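Local coordinates for protein Baccell_00875 (Bacteroides cellulosilyticus DSM 14838, PDB 5NO8) that probably acts as a polysaccharide lyase that removes rhamnose caps next to glucuronic acid in complex arabinogalactan proteins, at residues H329-L333 against Q582-H586. Numbering follows the deposited sequence.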
ATOM      1  N   HIS A 329      12.995  -3.412  15.041  1.00 12.74           N
ATOM      2  CA  HIS A 329      13.735  -3.558  13.805  1.00 12.70           C
ATOM      3  C   HIS A 329      13.349  -2.566  12.708  1.00 12.99           C
ATOM      4  O   HIS A 329      12.383  -1.801  12.840  1.00 12.65           O
ATOM      5  CB  HIS A 329      13.583  -4.996  13.291  1.00 13.04           C
ATOM      6  CG  HIS A 329      12.314  -5.248  12.529  1.00 13.56           C
ATOM      7  ND1 HIS A 329      11.086  -5.346  13.136  1.00 15.08           N
ATOM      8  CD2 HIS A 329      12.091  -5.379  11.201  1.00 14.18           C
ATOM      9  CE1 HIS A 329      10.164  -5.579  12.211  1.00 15.36           C
ATOM     10  NE2 HIS A 329      10.745  -5.600  11.028  1.00 14.81           N
ATOM     11  N   ALA A 330      14.172  -2.586  11.666  1.00 12.77           N
ATOM     12  CA  ALA A 330      13.898  -1.963  10.377  1.00 12.95           C
ATOM     13  C   ALA A 330      14.169  -2.953   9.256  1.00 13.04           C
ATOM     14  O   ALA A 330      15.064  -3.789   9.372  1.00 13.17           O
ATOM     15  CB  ALA A 330      14.748  -0.736  10.187  1.00 13.12           C
ATOM     16  N   ASP A 331      13.379  -2.864   8.178  1.00 13.52           N
ATOM     17  CA  ASP A 331      13.519  -3.752   7.007  1.00 13.87           C
ATOM     18  C   ASP A 331      14.017  -2.935   5.803  1.00 13.50           C
ATOM     19  O   ASP A 331      13.327  -2.012   5.358  1.00 13.39           O
ATOM     20  CB  ASP A 331      12.191  -4.390   6.638  1.00 15.26           C
ATOM     21  CG  ASP A 331      11.655  -5.313   7.717  1.00 18.35           C
ATOM     22  OD1 ASP A 331      12.425  -6.193   8.184  1.00 17.49           O
ATOM     23  OD2 ASP A 331      10.453  -5.166   8.080  1.00 18.65           O
ATOM     24  N   CYS A 332      15.206  -3.273   5.304  1.00 13.72           N
ATOM     25  CA  CYS A 332      15.826  -2.627   4.160  1.00 13.49           C
ATOM     26  C   CYS A 332      16.124  -3.655   3.076  1.00 13.19           C
ATOM     27  O   CYS A 332      16.179  -4.866   3.338  1.00 13.98           O
ATOM     28  CB  CYS A 332      17.130  -1.943   4.551  1.00 14.74           C
ATOM     29  SG  CYS A 332      16.867  -0.657   5.775  1.00 18.89           S
ATOM     30  N   LEU A 333      16.338  -3.159   1.858  1.00 12.66           N
ATOM     31  CA  LEU A 333      16.675  -3.996   0.722  1.00 13.05           C
ATOM     32  C   LEU A 333      17.920  -3.438   0.055  1.00 12.81           C
ATOM     33  O   LEU A 333      18.037  -2.221  -0.109  1.00 13.12           O
ATOM     34  CB  LEU A 333      15.531  -3.995  -0.308  1.00 13.94           C
ATOM     35  CG  LEU A 333      15.694  -4.830  -1.563  1.00 15.24           C
ATOM     36  CD1 LEU A 333      15.745  -6.314  -1.267  1.00 16.71           C
ATOM     37  CD2 LEU A 333      14.547  -4.555  -2.549  1.00 15.95           C
ATOM     38  N   GLN A 582       6.333   3.702   8.472  1.00 13.09           N
ATOM     39  CA  GLN A 582       6.984   2.549   9.082  1.00 12.87           C
ATOM     40  C   GLN A 582       8.391   2.351   8.484  1.00 12.49           C
ATOM     41  O   GLN A 582       8.601   2.601   7.273  1.00 12.69           O
ATOM     42  CB  GLN A 582       6.207   1.267   8.848  1.00 13.09           C
ATOM     43  CG  GLN A 582       4.792   1.236   9.384  1.00 13.43           C
ATOM     44  CD  GLN A 582       3.768   1.673   8.379  1.00 13.96           C
ATOM     45  OE1 GLN A 582       4.030   2.599   7.585  1.00 13.72           O
ATOM     46  NE2 GLN A 582       2.607   1.024   8.380  1.00 12.80           N
ATOM     47  N   PRO A 583       9.342   1.874   9.279  1.00 12.34           N
ATOM     48  CA  PRO A 583      10.738   1.744   8.753  1.00 11.80           C
ATOM     49  C   PRO A 583      10.975   0.447   7.983  1.00 12.63           C
ATOM     50  O   PRO A 583      11.740  -0.432   8.414  1.00 11.84           O
ATOM     51  CB  PRO A 583      11.575   1.831  10.023  1.00 12.08           C
ATOM     52  CG  PRO A 583      10.695   1.193  11.062  1.00 11.94           C
ATOM     53  CD  PRO A 583       9.313   1.679  10.742  1.00 11.85           C
ATOM     54  N   SER A 584      10.277   0.339   6.854  1.00 12.36           N
ATOM     55  CA  SER A 584      10.335  -0.800   5.952  1.00 12.26           C
ATOM     56  C   SER A 584      10.161  -0.269   4.534  1.00 12.18           C
ATOM     57  O   SER A 584       9.301   0.553   4.284  1.00 12.46           O
ATOM     58  CB  SER A 584       9.208  -1.787   6.239  1.00 12.15           C
ATOM     59  OG  SER A 584       9.156  -2.821   5.265  1.00 13.05           O
ATOM     60  N   TYR A 585      10.933  -0.797   3.601  1.00 11.85           N
ATOM     61  CA  TYR A 585      10.759  -0.471   2.191  1.00 11.73           C
ATOM     62  C   TYR A 585       9.377  -0.898   1.668  1.00 11.93           C
ATOM     63  O   TYR A 585       8.872  -0.310   0.742  1.00 12.25           O
ATOM     64  CB  TYR A 585      11.883  -1.024   1.322  1.00 12.23           C
ATOM     65  CG  TYR A 585      11.976  -2.531   1.285  1.00 12.66           C
ATOM     66  CD1 TYR A 585      12.728  -3.218   2.226  1.00 13.19           C
ATOM     67  CD2 TYR A 585      11.261  -3.276   0.341  1.00 13.44           C
ATOM     68  CE1 TYR A 585      12.795  -4.613   2.225  1.00 13.63           C
ATOM     69  CE2 TYR A 585      11.349  -4.654   0.299  1.00 13.72           C
ATOM     70  CZ  TYR A 585      12.139  -5.313   1.233  1.00 14.24           C
ATOM     71  OH  TYR A 585      12.210  -6.682   1.204  1.00 15.36           O
ATOM     72  N   HIS A 586       8.745  -1.883   2.293  1.00 11.62           N
ATOM     73  CA  HIS A 586       7.407  -2.288   1.884  1.00 12.01           C
ATOM     74  C   HIS A 586       6.346  -1.234   2.186  1.00 12.14           C
ATOM     75  O   HIS A 586       5.294  -1.209   1.516  1.00 12.26           O
ATOM     76  CB  HIS A 586       7.003  -3.585   2.597  1.00 12.85           C
ATOM     77  CG  HIS A 586       7.706  -4.796   2.086  1.00 13.43           C
ATOM     78  ND1 HIS A 586       8.727  -5.410   2.778  1.00 16.75           N
ATOM     79  CD2 HIS A 586       7.540  -5.505   0.955  1.00 14.00           C
ATOM     80  CE1 HIS A 586       9.151  -6.462   2.095  1.00 14.42           C
ATOM     81  NE2 HIS A 586       8.449  -6.540   0.983  1.00 16.06           N
TER
HETATM   82  O   HOH W   1       8.370  -4.920   6.523  1.00 15.89           O
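Tyr585 lays one face of its ring under Leu333, whose CB stands 3.8 Å from the ring centroid and only 14° off the normal, a CH-pi contact. On the opposite face the imidazole of His586 packs, its ND1 lying over the outer part of the ring. The ring gets there because chi1 of Tyr585 (64°) sets CG between its own N and carbonyl carbon, swinging the phenol across the strand, with CD1 3.5 Å from Cys332 C.

Beside it the backbones join in a single beta bridge centred on Asp331 and Ser584. Asp331 N donates to Pro583 O at 2.9 Å, in the carbonyl plane, and Tyr585 N returns a longer bond to Asp331 O at 3.2 Å. Pro583, centre of an inverse gamma turn, presents that carbonyl and also rests its CB against Ala330 CB.

Asp331 OD2 takes His329 NE2 at 3.0 Å from above the carboxylate plane, and a water 2.6 Å away links it to Ser584 OG. That hydroxyl accepts from His586 N, forming an ST turn.

The bridge ties strand 326-335 of a beta domain to the loop between helices 562-576 and 596-600, with Trp168 of another sheet touching both segments. Backbone bonds and a bridging water thus make the polar part of a buried junction, Leu333 on Tyr585 and Ala330 against Pro583 its apolar part; OD2 receives both a His329 N-H and a water hydrogen, which together hold the carboxylate beside Ser584.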